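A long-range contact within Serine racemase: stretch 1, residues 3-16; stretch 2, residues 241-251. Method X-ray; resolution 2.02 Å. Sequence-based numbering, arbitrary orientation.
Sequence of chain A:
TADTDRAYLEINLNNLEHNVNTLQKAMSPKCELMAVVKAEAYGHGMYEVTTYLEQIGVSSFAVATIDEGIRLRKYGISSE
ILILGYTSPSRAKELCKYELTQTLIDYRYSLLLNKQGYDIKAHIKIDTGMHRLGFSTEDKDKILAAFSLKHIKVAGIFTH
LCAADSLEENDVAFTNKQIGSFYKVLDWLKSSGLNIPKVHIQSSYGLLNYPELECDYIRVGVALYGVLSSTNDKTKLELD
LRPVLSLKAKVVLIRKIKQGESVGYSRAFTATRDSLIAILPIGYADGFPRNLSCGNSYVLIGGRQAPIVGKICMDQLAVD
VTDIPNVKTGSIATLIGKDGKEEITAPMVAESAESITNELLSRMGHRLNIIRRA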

ATOM      1  N   ASP A   3     -16.784  10.436  -6.533  1.00 58.09           N
ATOM      2  CA  ASP A   3     -15.756   9.883  -5.671  1.00 54.21           C
ATOM      3  C   ASP A   3     -16.267   8.586  -5.058  1.00 46.03           C
ATOM      4  O   ASP A   3     -15.496   7.781  -4.551  1.00 38.61           O
ATOM      5  CB  ASP A   3     -15.384  10.896  -4.595  1.00 59.67           C
ATOM      6  CG  ASP A   3     -14.936  12.217  -5.187  1.00 70.72           C
ATOM      7  OD1 ASP A   3     -14.141  12.197  -6.153  1.00 72.97           O
ATOM      8  OD2 ASP A   3     -15.396  13.273  -4.706  1.00 75.91           O
ATOM      9  N   THR A   4     -17.579   8.379  -5.132  1.00 44.31           N
ATOM     10  CA  THR A   4     -18.184   7.151  -4.626  1.00 38.67           C
ATOM     11  C   THR A   4     -18.463   6.128  -5.725  1.00 33.41           C
ATOM     12  O   THR A   4     -18.996   5.060  -5.455  1.00 32.50           O
ATOM     13  CB  THR A   4     -19.489   7.435  -3.844  1.00 44.65           C
ATOM     14  OG1 THR A   4     -20.319   8.340  -4.592  1.00 46.14           O
ATOM     15  CG2 THR A   4     -19.166   8.036  -2.483  1.00 43.48           C
ATOM     16  N   ASP A   5     -18.077   6.434  -6.957  1.00 32.35           N
ATOM     17  CA  ASP A   5     -18.411   5.554  -8.076  1.00 36.18           C
ATOM     18  C   ASP A   5     -17.792   4.148  -8.026  1.00 38.75           C
ATOM     19  O   ASP A   5     -18.403   3.185  -8.497  1.00 42.73           O
ATOM     20  CB  ASP A   5     -18.066   6.227  -9.408  1.00 48.79           C
ATOM     21  CG  ASP A   5     -19.043   7.330  -9.773  1.00 57.21           C
ATOM     22  OD1 ASP A   5     -20.061   7.488  -9.063  1.00 61.53           O
ATOM     23  OD2 ASP A   5     -18.803   8.032 -10.779  1.00 57.65           O
ATOM     24  N   ARG A   6     -16.591   4.027  -7.461  1.00 35.61           N
ATOM     25  CA  ARG A   6     -15.833   2.775  -7.537  1.00 36.25           C
ATOM     26  C   ARG A   6     -15.519   2.150  -6.171  1.00 31.16           C
ATOM     27  O   ARG A   6     -16.132   1.165  -5.771  1.00 31.27           O
ATOM     28  CB  ARG A   6     -14.538   3.003  -8.332  1.00 37.86           C
ATOM     29  CG  ARG A   6     -13.590   1.819  -8.388  1.00 39.30           C
ATOM     30  CD  ARG A   6     -12.241   2.251  -8.928  1.00 40.71           C
ATOM     31  NE  ARG A   6     -11.245   1.196  -8.785  1.00 50.78           N
ATOM     32  CZ  ARG A   6     -10.271   1.195  -7.876  1.00 50.41           C
ATOM     33  NH1 ARG A   6      -9.415   0.182  -7.831  1.00 57.48           N
ATOM     34  NH2 ARG A   6     -10.142   2.201  -7.018  1.00 41.87           N
ATOM     35  N   ALA A   7     -14.538   2.704  -5.473  1.00 29.31           N
ATOM     36  CA  ALA A   7     -14.176   2.210  -4.152  1.00 25.26           C
ATOM     37  C   ALA A   7     -13.672   3.387  -3.360  1.00 27.69           C
ATOM     38  O   ALA A   7     -12.974   4.247  -3.895  1.00 33.44           O
ATOM     39  CB  ALA A   7     -13.104   1.131  -4.247  1.00 25.75           C
ATOM     40  N   TYR A   8     -14.018   3.431  -2.080  1.00 24.05           N
ATOM     41  CA  TYR A   8     -13.713   4.608  -1.291  1.00 22.90           C
ATOM     42  C   TYR A   8     -13.689   4.306   0.189  1.00 24.54           C
ATOM     43  O   TYR A   8     -14.222   3.281   0.634  1.00 23.34           O
ATOM     44  CB  TYR A   8     -14.717   5.727  -1.591  1.00 25.66           C
ATOM     45  CG  TYR A   8     -16.152   5.308  -1.414  1.00 28.05           C
ATOM     46  CD1 TYR A   8     -16.834   4.669  -2.438  1.00 36.69           C
ATOM     47  CD2 TYR A   8     -16.828   5.543  -0.220  1.00 25.36           C
ATOM     48  CE1 TYR A   8     -18.157   4.274  -2.292  1.00 36.92           C
ATOM     49  CE2 TYR A   8     -18.158   5.150  -0.059  1.00 31.18           C
ATOM     50  CZ  TYR A   8     -18.809   4.519  -1.104  1.00 31.45           C
ATOM     51  OH  TYR A   8     -20.116   4.120  -0.975  1.00 30.15           O
ATOM     52  N   LEU A   9     -13.033   5.192   0.931  1.00 24.17           N
ATOM     53  CA  LEU A   9     -13.042   5.161   2.378  1.00 30.95           C
ATOM     54  C   LEU A   9     -14.019   6.212   2.862  1.00 30.63           C
ATOM     55  O   LEU A   9     -14.108   7.303   2.295  1.00 30.08           O
ATOM     56  CB  LEU A   9     -11.658   5.465   2.946  1.00 28.13           C
ATOM     57  CG  LEU A   9     -10.561   4.436   2.672  1.00 28.68           C
ATOM     58  CD1 LEU A   9      -9.204   5.017   3.005  1.00 29.62           C
ATOM     59  CD2 LEU A   9     -10.813   3.169   3.471  1.00 26.50           C
ATOM     60  N   GLU A  10     -14.744   5.871   3.920  1.00 26.02           N
ATOM     61  CA  GLU A  10     -15.700   6.778   4.522  1.00 18.13           C
ATOM     62  C   GLU A  10     -15.200   7.042   5.928  1.00 19.23           C
ATOM     63  O   GLU A  10     -14.949   6.107   6.691  1.00 24.48           O
ATOM     64  CB  GLU A  10     -17.099   6.141   4.540  1.00 22.41           C
ATOM     65  CG  GLU A  10     -18.058   6.710   3.519  1.00 41.29           C
ATOM     66  CD  GLU A  10     -19.491   6.207   3.703  1.00 45.89           C
ATOM     67  OE1 GLU A  10     -20.173   5.979   2.682  1.00 49.09           O
ATOM     68  OE2 GLU A  10     -19.928   6.047   4.864  1.00 41.37           O
ATOM     69  N   ILE A  11     -14.993   8.316   6.245  1.00 26.65           N
ATOM     70  CA  ILE A  11     -14.412   8.726   7.524  1.00 26.39           C
ATOM     71  C   ILE A  11     -15.492   9.328   8.420  1.00 31.39           C
ATOM     72  O   ILE A  11     -16.030  10.402   8.120  1.00 34.40           O
ATOM     73  CB  ILE A  11     -13.299   9.769   7.310  1.00 29.50           C
ATOM     74  CG1 ILE A  11     -12.213   9.206   6.399  1.00 31.57           C
ATOM     75  CG2 ILE A  11     -12.683  10.178   8.635  1.00 32.27           C
ATOM     76  CD1 ILE A  11     -11.583   7.937   6.929  1.00 31.75           C
ATOM     77  N   ASN A  12     -15.824   8.631   9.507  1.00 23.60           N
ATOM     78  CA  ASN A  12     -16.882   9.101  10.397  1.00 18.95           C
ATOM     79  C   ASN A  12     -16.324  10.146  11.368  1.00 28.08           C
ATOM     80  O   ASN A  12     -15.776   9.804  12.430  1.00 24.40           O
ATOM     81  CB  ASN A  12     -17.531   7.938  11.155  1.00 22.08           C
ATOM     82  CG  ASN A  12     -18.786   8.372  11.938  1.00 31.25           C
ATOM     83  OD1 ASN A  12     -18.894   9.519  12.368  1.00 31.74           O
ATOM     84  ND2 ASN A  12     -19.737   7.454  12.106  1.00 29.40           N
ATOM     85  N   LEU A  13     -16.461  11.415  10.997  1.00 26.95           N
ATOM     86  CA  LEU A  13     -15.895  12.506  11.788  1.00 29.39           C
ATOM     87  C   LEU A  13     -16.550  12.635  13.168  1.00 30.88           C
ATOM     88  O   LEU A  13     -15.908  13.029  14.137  1.00 26.39           O
ATOM     89  CB  LEU A  13     -15.976  13.825  11.018  1.00 26.52           C
ATOM     90  CG  LEU A  13     -15.003  13.921   9.848  1.00 31.73           C
ATOM     91  CD1 LEU A  13     -15.003  15.331   9.293  1.00 40.44           C
ATOM     92  CD2 LEU A  13     -13.585  13.488  10.239  1.00 31.80           C
ATOM     93  N   ASN A  14     -17.829  12.301  13.254  1.00 29.65           N
ATOM     94  CA  ASN A  14     -18.501  12.291  14.535  1.00 32.47           C
ATOM     95  C   ASN A  14     -17.869  11.279  15.464  1.00 29.50           C
ATOM     96  O   ASN A  14     -17.665  11.558  16.635  1.00 26.26           O
ATOM     97  CB  ASN A  14     -19.991  11.995  14.370  1.00 42.91           C
ATOM     98  CG  ASN A  14     -20.806  13.250  14.202  1.00 54.90           C
ATOM     99  OD1 ASN A  14     -21.279  13.831  15.182  1.00 66.05           O
ATOM    100  ND2 ASN A  14     -20.959  13.693  12.961  1.00 55.32           N
ATOM    101  N   ASN A  15     -17.553  10.105  14.933  1.00 26.86           N
ATOM    102  CA  ASN A  15     -16.924   9.071  15.728  1.00 27.26           C
ATOM    103  C   ASN A  15     -15.522   9.483  16.176  1.00 29.74           C
ATOM    104  O   ASN A  15     -15.103   9.173  17.292  1.00 28.61           O
ATOM    105  CB  ASN A  15     -16.863   7.768  14.944  1.00 27.61           C
ATOM    106  CG  ASN A  15     -18.073   6.900  15.170  1.00 29.34           C
ATOM    107  OD1 ASN A  15     -19.018   7.295  15.864  1.00 30.41           O
ATOM    108  ND2 ASN A  15     -18.055   5.702  14.587  1.00 25.22           N
ATOM    109  N   LEU A  16     -14.807  10.186  15.299  1.00 27.75           N
ATOM    110  CA  LEU A  16     -13.460  10.669  15.599  1.00 20.95           C
ATOM    111  C   LEU A  16     -13.479  11.676  16.746  1.00 26.92           C
ATOM    112  O   LEU A  16     -12.631  11.630  17.637  1.00 23.76           O
ATOM    113  CB  LEU A  16     -12.832  11.316  14.363  1.00 17.48           C
ATOM    114  CG  LEU A  16     -11.440  11.952  14.503  1.00 20.55           C
ATOM    115  CD1 LEU A  16     -10.370  10.917  14.809  1.00 21.92           C
ATOM    116  CD2 LEU A  16     -11.085  12.710  13.232  1.00 19.07           C
ATOM    117  N   LEU A 241     -14.534   3.563  22.600  1.00 30.01           N
ATOM    118  CA  LEU A 241     -13.961   4.088  21.361  1.00 26.93           C
ATOM    119  C   LEU A 241     -14.753   3.582  20.152  1.00 28.18           C
ATOM    120  O   LEU A 241     -15.179   2.422  20.111  1.00 26.54           O
ATOM    121  CB  LEU A 241     -12.488   3.691  21.254  1.00 26.52           C
ATOM    122  CG  LEU A 241     -11.640   4.219  22.408  1.00 33.57           C
ATOM    123  CD1 LEU A 241     -10.270   3.573  22.404  1.00 34.51           C
ATOM    124  CD2 LEU A 241     -11.539   5.741  22.326  1.00 32.77           C
ATOM    125  N   ARG A 242     -14.974   4.453  19.176  1.00 23.51           N
ATOM    126  CA  ARG A 242     -15.829   4.085  18.053  1.00 20.58           C
ATOM    127  C   ARG A 242     -15.060   4.149  16.725  1.00 23.93           C
ATOM    128  O   ARG A 242     -14.307   5.092  16.501  1.00 24.95           O
ATOM    129  CB  ARG A 242     -17.072   4.969  18.030  1.00 20.76           C
ATOM    130  CG  ARG A 242     -17.907   4.841  19.313  1.00 26.23           C
ATOM    131  CD  ARG A 242     -19.156   5.699  19.301  1.00 30.53           C
ATOM    132  NE  ARG A 242     -19.856   5.610  20.580  1.00 36.33           N
ATOM    133  CZ  ARG A 242     -20.671   6.546  21.055  1.00 40.15           C
ATOM    134  NH1 ARG A 242     -20.892   7.659  20.364  1.00 37.89           N
ATOM    135  NH2 ARG A 242     -21.257   6.374  22.232  1.00 41.10           N
ATOM    136  N   PRO A 243     -15.258   3.146  15.844  1.00 25.13           N
ATOM    137  CA  PRO A 243     -14.492   3.059  14.589  1.00 27.99           C
ATOM    138  C   PRO A 243     -14.758   4.248  13.671  1.00 30.05           C
ATOM    139  O   PRO A 243     -15.913   4.639  13.462  1.00 29.98           O
ATOM    140  CB  PRO A 243     -15.013   1.768  13.941  1.00 21.11           C
ATOM    141  CG  PRO A 243     -16.364   1.536  14.555  1.00 32.04           C
ATOM    142  CD  PRO A 243     -16.246   2.059  15.965  1.00 24.66           C
ATOM    143  N   VAL A 244     -13.684   4.822  13.145  1.00 26.90           N
ATOM    144  CA  VAL A 244     -13.772   6.004  12.299  1.00 25.51           C
ATOM    145  C   VAL A 244     -13.843   5.653  10.805  1.00 21.74           C
ATOM    146  O   VAL A 244     -14.537   6.326  10.026  1.00 23.53           O
ATOM    147  CB  VAL A 244     -12.573   6.944  12.564  1.00 24.08           C
ATOM    148  CG1 VAL A 244     -12.553   8.110  11.577  1.00 23.44           C
ATOM    149  CG2 VAL A 244     -12.612   7.453  14.008  1.00 24.57           C
ATOM    150  N   LEU A 245     -13.131   4.596  10.412  1.00 20.56           N
ATOM    151  CA  LEU A 245     -12.988   4.273   8.992  1.00 18.60           C
ATOM    152  C   LEU A 245     -13.940   3.197   8.489  1.00 20.83           C
ATOM    153  O   LEU A 245     -14.098   2.148   9.115  1.00 22.94           O
ATOM    154  CB  LEU A 245     -11.543   3.853   8.691  1.00 23.62           C
ATOM    155  CG  LEU A 245     -11.158   3.479   7.255  1.00 24.32           C
ATOM    156  CD1 LEU A 245      -9.708   3.863   6.985  1.00 20.34           C
ATOM    157  CD2 LEU A 245     -11.364   1.980   6.993  1.00 21.45           C
ATOM    158  N   SER A 246     -14.541   3.444   7.329  1.00 19.10           N
ATOM    159  CA  SER A 246     -15.210   2.387   6.585  1.00 20.90           C
ATOM    160  C   SER A 246     -14.590   2.250   5.208  1.00 20.58           C
ATOM    161  O   SER A 246     -14.136   3.240   4.638  1.00 24.28           O
ATOM    162  CB  SER A 246     -16.699   2.693   6.428  1.00 22.91           C
ATOM    163  OG  SER A 246     -17.369   2.461   7.642  1.00 26.24           O
ATOM    164  N   LEU A 247     -14.587   1.029   4.680  1.00 19.79           N
ATOM    165  CA  LEU A 247     -14.128   0.758   3.310  1.00 20.13           C
ATOM    166  C   LEU A 247     -15.265   0.205   2.445  1.00 22.25           C
ATOM    167  O   LEU A 247     -15.874  -0.821   2.781  1.00 20.63           O
ATOM    168  CB  LEU A 247     -12.964  -0.226   3.320  1.00 21.05           C
ATOM    169  CG  LEU A 247     -12.419  -0.695   1.959  1.00 22.19           C
ATOM    170  CD1 LEU A 247     -11.824   0.455   1.164  1.00 22.26           C
ATOM    171  CD2 LEU A 247     -11.407  -1.813   2.150  1.00 19.18           C
ATOM    172  N   LYS A 248     -15.533   0.874   1.324  1.00 18.58           N
ATOM    173  CA  LYS A 248     -16.733   0.594   0.527  1.00 24.89           C
ATOM    174  C   LYS A 248     -16.395   0.407  -0.946  1.00 24.39           C
ATOM    175  O   LYS A 248     -15.393   0.930  -1.432  1.00 19.51           O
ATOM    176  CB  LYS A 248     -17.720   1.753   0.629  1.00 20.53           C
ATOM    177  CG  LYS A 248     -18.043   2.214   2.028  1.00 29.05           C
ATOM    178  CD  LYS A 248     -19.166   1.419   2.640  1.00 30.88           C
ATOM    179  CE  LYS A 248     -19.638   2.096   3.914  1.00 34.38           C
ATOM    180  NZ  LYS A 248     -20.822   1.439   4.515  1.00 34.66           N
ATOM    181  N   ALA A 249     -17.250  -0.322  -1.659  1.00 23.09           N
ATOM    182  CA  ALA A 249     -17.090  -0.485  -3.107  1.00 21.39           C
ATOM    183  C   ALA A 249     -18.424  -0.839  -3.758  1.00 20.40           C
ATOM    184  O   ALA A 249     -19.221  -1.580  -3.178  1.00 23.63           O
ATOM    185  CB  ALA A 249     -16.028  -1.545  -3.422  1.00 22.40           C
ATOM    186  N   LYS A 250     -18.667  -0.299  -4.952  1.00 21.79           N
ATOM    187  CA  LYS A 250     -19.927  -0.531  -5.667  1.00 24.80           C
ATOM    188  C   LYS A 250     -19.851  -1.635  -6.715  1.00 32.04           C
ATOM    189  O   LYS A 250     -18.948  -1.635  -7.553  1.00 32.98           O
ATOM    190  CB  LYS A 250     -20.435   0.773  -6.294  1.00 24.19           C
ATOM    191  CG  LYS A 250     -21.072   1.694  -5.246  1.00 32.76           C
ATOM    192  CD  LYS A 250     -21.330   3.084  -5.787  1.00 39.83           C
ATOM    193  CE  LYS A 250     -21.860   4.002  -4.695  1.00 36.97           C
ATOM    194  NZ  LYS A 250     -22.152   5.360  -5.228  1.00 38.62           N
ATOM    195  N   VAL A 251     -20.806  -2.568  -6.656  1.00 27.58           N
ATOM    196  CA  VAL A 251     -20.909  -3.664  -7.622  1.00 27.45           C
ATOM    197  C   VAL A 251     -20.963  -3.153  -9.063  1.00 27.68           C
ATOM    198  O   VAL A 251     -21.725  -2.242  -9.386  1.00 22.03           O
ATOM    199  CB  VAL A 251     -22.183  -4.520  -7.389  1.00 27.79           C
ATOM    200  CG1 VAL A 251     -22.257  -5.632  -8.406  1.00 23.76           C
ATOM    201  CG2 VAL A 251     -22.220  -5.079  -5.963  1.00 23.62           C
TER
HETATM  202  O   HOH W   1     -21.391   7.702  -6.954  1.00 39.53           O
HETATM  203  O   HOH W   2     -17.018   5.270   8.535  1.00 25.44           O
HETATM  204  O   HOH W   3     -19.980   8.536  17.996  1.00 37.25           O

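Two segments more than 220 residues apart in sequence meet as neighbouring antiparallel strands, 7-11 against 245-250, and backbone hydrogen bonds carry most of the polar load. Y8 and K248 bond in both directions, Y8 N to K248 O at 2.9 Å and K248 N to Y8 O at 2.8 Å. E10 and S246 repeat the pattern, with E10 N to S246 O and S246 N to E10 O both at 2.8 Å. The ladder runs on past these pairs: K250 N donates to R6 O (3.0 Å), and N12 N donates almost linearly to V244 O (2.7 Å).

Beyond the strand, asparagine takes over. N12 precedes a helix and caps it, its OD1 accepting from N15 N at 3.0 Å. N15 in turn reaches across with its amide, ND2 donating to P243 O at 2.6 Å, while a water joins N15 OD1 to R242 NH1. An amide suits this place because it can donate and accept at once. At the other end K250 spans the gap: its NZ makes a weak bond to T4 O (3.2 Å), and a water bonds to T4 OG1 and D5 OD1 and, weakly, to K250 NZ. Another water bridges E10 O and S246 OG.

Alternation along the strands sorts the side chains. A7, L9 and I11 share a buried face with A249, L247 and L245. The small alanines meet with A7 CB 4.0 Å from A249 CB, and L9 CD2 lies 3.7 Å from both L245 CD1 and L247 CD1. V244 extends this apolar packing, its CG1 3.6 Å from I11 CG2 and its CG2 3.9 Å from L16 CB. On the opposite face, Y8 lays its ring against the aliphatic part of K248, whose CB sits over the ring 3.7 Å from its centroid; lysine's long chain lets its amine bond elsewhere in the structure.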